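Uncharacterized conserved protein YiiM (Geobacillus stearothermophilus, PDB 5YHH) is a MOSC-domain protein linked to hydroxylaminopurine resistance that probably binds a molybdenum cofactor at a putative catalytic site. Local coordinates at residues V74-E77 with E78-G81; A205-R208 with E209-K213. All coordinates share one frame; numbering follows the deposited sequence.

Contact 1: V74-E77 with E78-G81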
ATOM      1  N   VAL A  74      -6.034 -10.199 -11.636  1.00 24.93           N
ATOM      2  CA  VAL A  74      -6.299 -10.703 -12.968  1.00 26.56           C
ATOM      3  C   VAL A  74      -5.008 -10.884 -13.738  1.00 27.36           C
ATOM      4  O   VAL A  74      -4.792 -11.944 -14.338  1.00 29.60           O
ATOM      5  CB  VAL A  74      -7.300  -9.797 -13.741  1.00 28.04           C
ATOM      6  CG1 VAL A  74      -7.448 -10.248 -15.219  1.00 30.48           C
ATOM      7  CG2 VAL A  74      -8.630  -9.849 -13.089  1.00 28.47           C
ATOM      8  N   TYR A  75      -4.144  -9.870 -13.718  1.00 27.23           N
ATOM      9  CA  TYR A  75      -2.863  -9.959 -14.345  1.00 26.79           C
ATOM     10  C   TYR A  75      -2.019 -11.085 -13.740  1.00 26.93           C
ATOM     11  O   TYR A  75      -1.423 -11.865 -14.483  1.00 27.87           O
ATOM     12  CB  TYR A  75      -2.118  -8.631 -14.249  1.00 27.34           C
ATOM     13  CG  TYR A  75      -0.666  -8.718 -14.689  1.00 28.79           C
ATOM     14  CD1 TYR A  75      -0.330  -8.594 -16.023  1.00 29.45           C
ATOM     15  CD2 TYR A  75       0.367  -8.867 -13.760  1.00 31.04           C
ATOM     16  CE1 TYR A  75       0.966  -8.655 -16.439  1.00 31.99           C
ATOM     17  CE2 TYR A  75       1.674  -8.957 -14.173  1.00 30.08           C
ATOM     18  CZ  TYR A  75       1.967  -8.824 -15.512  1.00 30.64           C
ATOM     19  OH  TYR A  75       3.254  -8.901 -15.955  1.00 31.95           O
ATOM     20  N   TRP A  76      -1.971 -11.197 -12.412  1.00 25.51           N
ATOM     21  CA  TRP A  76      -1.134 -12.230 -11.780  1.00 24.94           C
ATOM     22  C   TRP A  76      -1.638 -13.650 -12.122  1.00 25.54           C
ATOM     23  O   TRP A  76      -0.824 -14.565 -12.312  1.00 25.19           O
ATOM     24  CB  TRP A  76      -1.055 -12.044 -10.268  1.00 24.77           C
ATOM     25  CG  TRP A  76      -0.411 -10.724  -9.891  1.00 24.73           C
ATOM     26  CD1 TRP A  76      -0.978  -9.703  -9.198  1.00 25.04           C
ATOM     27  CD2 TRP A  76       0.898 -10.288 -10.250  1.00 24.35           C
ATOM     28  NE1 TRP A  76      -0.101  -8.662  -9.087  1.00 20.73           N
ATOM     29  CE2 TRP A  76       1.056  -8.993  -9.732  1.00 25.13           C
ATOM     30  CE3 TRP A  76       1.956 -10.863 -10.953  1.00 24.43           C
ATOM     31  CZ2 TRP A  76       2.219  -8.269  -9.891  1.00 22.59           C
ATOM     32  CZ3 TRP A  76       3.127 -10.137 -11.104  1.00 24.86           C
ATOM     33  CH2 TRP A  76       3.238  -8.848 -10.560  1.00 22.96           C
ATOM     34  N   GLU A  77      -2.944 -13.829 -12.223  1.00 25.72           N
ATOM     35  CA  GLU A  77      -3.489 -15.132 -12.561  1.00 27.50           C
ATOM     36  C   GLU A  77      -3.138 -15.499 -13.989  1.00 29.51           C
ATOM     37  O   GLU A  77      -2.878 -16.662 -14.300  1.00 29.92           O
ATOM     38  CB  GLU A  77      -4.981 -15.171 -12.387  1.00 28.08           C
ATOM     39  CG  GLU A  77      -5.423 -15.024 -10.915  1.00 26.94           C
ATOM     40  CD  GLU A  77      -6.944 -15.076 -10.736  1.00 28.52           C
ATOM     41  OE1 GLU A  77      -7.703 -14.957 -11.760  1.00 31.66           O
ATOM     42  OE2 GLU A  77      -7.385 -15.277  -9.569  1.00 28.31           O
ATOM     43  N   GLU A  78      -3.118 -14.491 -14.848  1.00 30.25           N
ATOM     44  CA  GLU A  78      -2.715 -14.689 -16.248  1.00 32.48           C
ATOM     45  C   GLU A  78      -1.217 -14.955 -16.368  1.00 32.65           C
ATOM     46  O   GLU A  78      -0.780 -15.804 -17.149  1.00 31.80           O
ATOM     47  CB  GLU A  78      -3.101 -13.464 -17.047  1.00 33.45           C
ATOM     48  CG  GLU A  78      -4.617 -13.380 -17.238  1.00 37.36           C
ATOM     49  CD  GLU A  78      -5.075 -12.058 -17.799  1.00 41.75           C
ATOM     50  OE1 GLU A  78      -4.269 -11.104 -17.841  1.00 47.06           O
ATOM     51  OE2 GLU A  78      -6.252 -11.974 -18.186  1.00 48.00           O
ATOM     52  N   ARG A  79      -0.420 -14.228 -15.603  1.00 30.91           N
ATOM     53  CA  ARG A  79       1.040 -14.465 -15.651  1.00 31.70           C
ATOM     54  C   ARG A  79       1.435 -15.814 -15.082  1.00 31.11           C
ATOM     55  O   ARG A  79       2.297 -16.495 -15.655  1.00 30.53           O
ATOM     56  CB  ARG A  79       1.821 -13.392 -14.895  1.00 31.72           C
ATOM     57  CG  ARG A  79       3.325 -13.684 -14.954  1.00 36.23           C
ATOM     58  CD  ARG A  79       4.201 -12.953 -13.986  1.00 40.68           C
ATOM     59  NE  ARG A  79       4.775 -11.742 -14.550  1.00 43.62           N
ATOM     60  CZ  ARG A  79       6.053 -11.386 -14.625  1.00 43.06           C
ATOM     61  NH1 ARG A  79       7.080 -12.133 -14.222  1.00 45.72           N
ATOM     62  NH2 ARG A  79       6.310 -10.198 -15.135  1.00 47.16           N
ATOM     63  N   TYR A  80       0.867 -16.200 -13.946  1.00 29.83           N
ATOM     64  CA  TYR A  80       1.344 -17.407 -13.253  1.00 31.81           C
ATOM     65  C   TYR A  80       0.451 -18.643 -13.338  1.00 33.65           C
ATOM     66  O   TYR A  80       0.864 -19.729 -12.881  1.00 35.54           O
ATOM     67  CB  TYR A  80       1.657 -17.114 -11.781  1.00 30.47           C
ATOM     68  CG  TYR A  80       2.802 -16.169 -11.598  1.00 30.43           C
ATOM     69  CD1 TYR A  80       4.117 -16.571 -11.884  1.00 31.83           C
ATOM     70  CD2 TYR A  80       2.593 -14.881 -11.129  1.00 28.99           C
ATOM     71  CE1 TYR A  80       5.188 -15.690 -11.706  1.00 33.79           C
ATOM     72  CE2 TYR A  80       3.655 -14.005 -10.960  1.00 30.25           C
ATOM     73  CZ  TYR A  80       4.942 -14.413 -11.228  1.00 30.30           C
ATOM     74  OH  TYR A  80       5.973 -13.509 -11.059  1.00 30.61           O
ATOM     75  N   GLY A  81      -0.727 -18.516 -13.941  1.00 33.79           N
ATOM     76  CA  GLY A  81      -1.608 -19.671 -14.132  1.00 34.94           C
ATOM     77  C   GLY A  81      -2.153 -20.288 -12.839  1.00 34.43           C
ATOM     78  O   GLY A  81      -2.293 -21.505 -12.706  1.00 34.86           O
TER

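Contact 2: A205-R208 with E209-K213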
ATOM      1  N   ALA A 205       8.397   9.120   6.513  1.00 39.57           N
ATOM      2  CA  ALA A 205       9.751   9.550   6.883  1.00 43.34           C
ATOM      3  C   ALA A 205      10.833   8.748   6.158  1.00 44.00           C
ATOM      4  O   ALA A 205      11.796   9.316   5.672  1.00 44.97           O
ATOM      5  CB  ALA A 205       9.953   9.457   8.394  1.00 46.27           C
ATOM      6  N   SER A 206      10.669   7.434   6.069  1.00 43.53           N
ATOM      7  CA  SER A 206      11.710   6.590   5.469  1.00 45.33           C
ATOM      8  C   SER A 206      11.932   6.886   3.969  1.00 43.30           C
ATOM      9  O   SER A 206      13.071   6.982   3.526  1.00 45.15           O
ATOM     10  CB  SER A 206      11.403   5.102   5.701  1.00 45.88           C
ATOM     11  OG  SER A 206      10.290   4.649   4.937  1.00 45.38           O
ATOM     12  N   TRP A 207      10.854   7.063   3.201  1.00 40.01           N
ATOM     13  CA  TRP A 207      10.980   7.432   1.780  1.00 39.27           C
ATOM     14  C   TRP A 207      11.628   8.803   1.617  1.00 41.64           C
ATOM     15  O   TRP A 207      12.448   8.991   0.703  1.00 43.09           O
ATOM     16  CB  TRP A 207       9.625   7.385   1.040  1.00 36.17           C
ATOM     17  CG  TRP A 207       9.296   6.003   0.672  1.00 34.43           C
ATOM     18  CD1 TRP A 207       9.134   4.964   1.531  1.00 36.49           C
ATOM     19  CD2 TRP A 207       9.145   5.465  -0.647  1.00 35.80           C
ATOM     20  NE1 TRP A 207       8.876   3.813   0.845  1.00 37.22           N
ATOM     21  CE2 TRP A 207       8.881   4.084  -0.501  1.00 37.62           C
ATOM     22  CE3 TRP A 207       9.181   6.009  -1.927  1.00 34.37           C
ATOM     23  CZ2 TRP A 207       8.659   3.241  -1.594  1.00 37.32           C
ATOM     24  CZ3 TRP A 207       8.964   5.164  -3.024  1.00 35.14           C
ATOM     25  CH2 TRP A 207       8.725   3.794  -2.849  1.00 35.15           C
ATOM     26  N   ARG A 208      11.255   9.744   2.490  1.00 41.75           N
ATOM     27  CA  ARG A 208      11.880  11.082   2.516  1.00 45.19           C
ATOM     28  C   ARG A 208      13.391  10.938   2.701  1.00 48.19           C
ATOM     29  O   ARG A 208      14.174  11.510   1.944  1.00 49.97           O
ATOM     30  CB  ARG A 208      11.260  11.968   3.616  1.00 45.74           C
ATOM     31  CG  ARG A 208      12.204  12.974   4.331  1.00 52.65           C
ATOM     32  CD  ARG A 208      11.404  13.970   5.208  1.00 55.49           C
ATOM     33  NE  ARG A 208      10.405  14.598   4.343  1.00 57.59           N
ATOM     34  CZ  ARG A 208       9.095  14.329   4.318  1.00 57.00           C
ATOM     35  NH1 ARG A 208       8.534  13.466   5.167  1.00 57.41           N
ATOM     36  NH2 ARG A 208       8.329  14.953   3.430  1.00 56.14           N
ATOM     37  N   GLU A 209      13.780  10.148   3.695  1.00 49.78           N
ATOM     38  CA  GLU A 209      15.197   9.953   4.021  1.00 54.44           C
ATOM     39  C   GLU A 209      15.956   9.399   2.815  1.00 54.39           C
ATOM     40  O   GLU A 209      16.993   9.932   2.426  1.00 57.23           O
ATOM     41  CB  GLU A 209      15.356   9.030   5.240  1.00 56.27           C
ATOM     42  CG  GLU A 209      14.893   9.687   6.541  1.00 60.69           C
ATOM     43  CD  GLU A 209      15.020   8.786   7.762  1.00 67.83           C
ATOM     44  OE1 GLU A 209      15.839   7.823   7.734  1.00 72.57           O
ATOM     45  OE2 GLU A 209      14.312   9.070   8.761  1.00 70.44           O
ATOM     46  N   THR A 210      15.402   8.355   2.203  1.00 51.25           N
ATOM     47  CA  THR A 210      16.007   7.736   1.031  1.00 51.72           C
ATOM     48  C   THR A 210      16.221   8.728  -0.119  1.00 52.64           C
ATOM     49  O   THR A 210      17.272   8.706  -0.767  1.00 55.25           O
ATOM     50  CB  THR A 210      15.171   6.531   0.569  1.00 48.91           C
ATOM     51  OG1 THR A 210      15.150   5.566   1.625  1.00 49.79           O
ATOM     52  CG2 THR A 210      15.754   5.899  -0.692  1.00 48.64           C
ATOM     53  N   PHE A 211      15.238   9.594  -0.362  1.00 50.61           N
ATOM     54  CA  PHE A 211      15.352  10.615  -1.406  1.00 52.43           C
ATOM     55  C   PHE A 211      16.360  11.709  -1.003  1.00 57.80           C
ATOM     56  O   PHE A 211      16.939  12.376  -1.869  1.00 60.20           O
ATOM     57  CB  PHE A 211      13.992  11.264  -1.706  1.00 49.66           C
ATOM     58  CG  PHE A 211      13.046  10.411  -2.539  1.00 45.50           C
ATOM     59  CD1 PHE A 211      13.456   9.811  -3.708  1.00 46.04           C
ATOM     60  CD2 PHE A 211      11.716  10.267  -2.162  1.00 41.12           C
ATOM     61  CE1 PHE A 211      12.569   9.066  -4.457  1.00 44.75           C
ATOM     62  CE2 PHE A 211      10.830   9.526  -2.922  1.00 39.23           C
ATOM     63  CZ  PHE A 211      11.254   8.933  -4.056  1.00 40.87           C
ATOM     64  N   GLN A 212      16.549  11.897   0.306  1.00 59.92           N
ATOM     65  CA  GLN A 212      17.568  12.815   0.840  1.00 65.75           C
ATOM     66  C   GLN A 212      18.996  12.225   0.924  1.00 70.49           C
ATOM     67  O   GLN A 212      19.977  12.976   0.809  1.00 75.93           O
ATOM     68  CB  GLN A 212      17.130  13.335   2.210  1.00 65.96           C
ATOM     69  CG  GLN A 212      15.916  14.266   2.142  1.00 64.92           C
ATOM     70  CD  GLN A 212      15.462  14.749   3.521  1.00 68.17           C
ATOM     71  OE1 GLN A 212      15.805  14.157   4.550  1.00 69.04           O
ATOM     72  NE2 GLN A 212      14.692  15.834   3.542  1.00 69.78           N
ATOM     73  N   LYS A 213      19.128  10.907   1.125  1.00 70.23           N
ATOM     74  CA  LYS A 213      20.442  10.237   1.013  1.00 75.04           C
ATOM     75  C   LYS A 213      20.856  10.279  -0.460  1.00 76.60           C
ATOM     76  O   LYS A 213      21.906  10.813  -0.781  1.00 81.17           O
ATOM     77  CB  LYS A 213      20.461   8.774   1.492  1.00 74.40           C
ATOM     78  CG  LYS A 213      19.735   8.417   2.784  1.00 73.40           C
ATOM     79  CD  LYS A 213      20.297   9.096   4.028  1.00 79.06           C
ATOM     80  CE  LYS A 213      19.959   8.287   5.293  1.00 79.44           C
ATOM     81  NZ  LYS A 213      19.601   9.143   6.455  1.00 81.09           N
TER

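Contact 1: V74-E77 with E78-G81
Tyr75 and Arg79 meet because both carry CG anti to the backbone N (chi1 179° for Arg79), which lays the phenol and the arginine side by side along the helix. They belong to the last turns of helix 71-80, the helical link of a beta-alpha-beta unit between strands 65-69 and 93-96 in the MOSC domain. The arginine chain bends at its third torsion and brings the edge of the guanidinium to the phenol oxygen, its plane turned 61° from the ring. The resulting bond from Arg79 NH2 to Tyr75 OH is weak at 3.4 Å. The other terminal nitrogen, NH1, makes a long, weak ion pair with Asp136, and the Tyr75 ring also has a cation-pi partner in Lys146.

Trp76 is the buried member of the group. The six-membered part of its indole lies beside Tyr80, with Trp76 CE3 3.6 Å from Tyr80 CE2, at the edge of the phenol ring, while CD2 of Tyr75 sits over one indole face near its rim. Arg79 CD rests against one face of the Tyr80 ring, near its rim. The polar ends of Trp76 and Tyr80 are held elsewhere: Trp76 NE1 by the Tyr68 hydroxyl, and Tyr80 OH by Asp136. On the exposed flank Glu78 lies alongside Val74, pointing the same way, its OE2 3.6 Å from Val74 CG1.

Underneath, the backbone keeps its i to i+4 ladder, with Arg79 N 2.8 Å from Tyr75 O. At Gly81 the chain leaves helical geometry with positive phi, a conformation that favours glycine. The last rung is correspondingly bent: Gly81 N still reaches Glu77 O at 2.9 Å, but from above the carbonyl plane and with an N-H...O angle of 132°.

Contact 2: A205-R208 with E209-K213
Trp207 and Phe211, one turn apart on helix 205-213, meet at a slant, Phe211 CE2 reaching the rim of the indole close to the indole plane. The closest side-chain atoms are Trp207 CE3 and Phe211 CE2, 4.0 Å apart. The phenyl also leans on the backbone of the preceding turn, where Phe211 CD2 lies 3.2 Å from Trp207 O. That same oxygen takes the helical bond from Phe211 N.

Arg208 and Gln212 instead run side by side in the same direction, with guanidinium and amide planes 70° apart. Their contact is through the arginine's aliphatic part: Gln212 OE1 is 3.8 Å from Arg208 CG. The guanidinium is engaged elsewhere, NH2 bonding to the carbonyls of His200 and Ala198.

Thr210 turns its hydroxyl back up the helix. With OG1 beside its own backbone N, chi1 -62°, it donates to Ser206 O at 3.2 Å, while Thr210 N reaches the same oxygen at 3.0 Å. The two donors approach from opposite faces of the carbonyl plane, so this oxygen is gripped twice. Glu209, on a more exposed side, has its CG 3.2 Å from Ala205 O, and the chain is extended beyond that atom.

The helix lies in the region matching the YiiM-like three-helix domain, and its two aromatics look to different neighbours. Phe211 packs on Met194, Ile197 and Ala198 of helix 191-199; Trp207 stacks on Tyr184 of helix 177-185 and also touches Gln120 and Pro121 of strand 114-121, joining the helical region to the main sheet.

Overall arrangement
Both contacts are single-helix, i to i+4 arrangements, but they share no elements: contact 1 lies on helix 71-80 of the MOSC domain, contact 2 on helix 205-213 in the three-helix region. Their centres are 33 Å apart and their nearest atoms about 15 Å. Contact 1 is a surface contact with one buried residue, and its aromatics mingle with an arginine and carry polar ends used by other residues. Contact 2 is partly buried, with two large aromatic rings packed on neighbouring helices and, for the tryptophan, on a strand of the main sheet, and a threonine hydroxyl turned back on the backbone. The first includes its helix's C-terminal exit at a glycine; the second remains helical throughout.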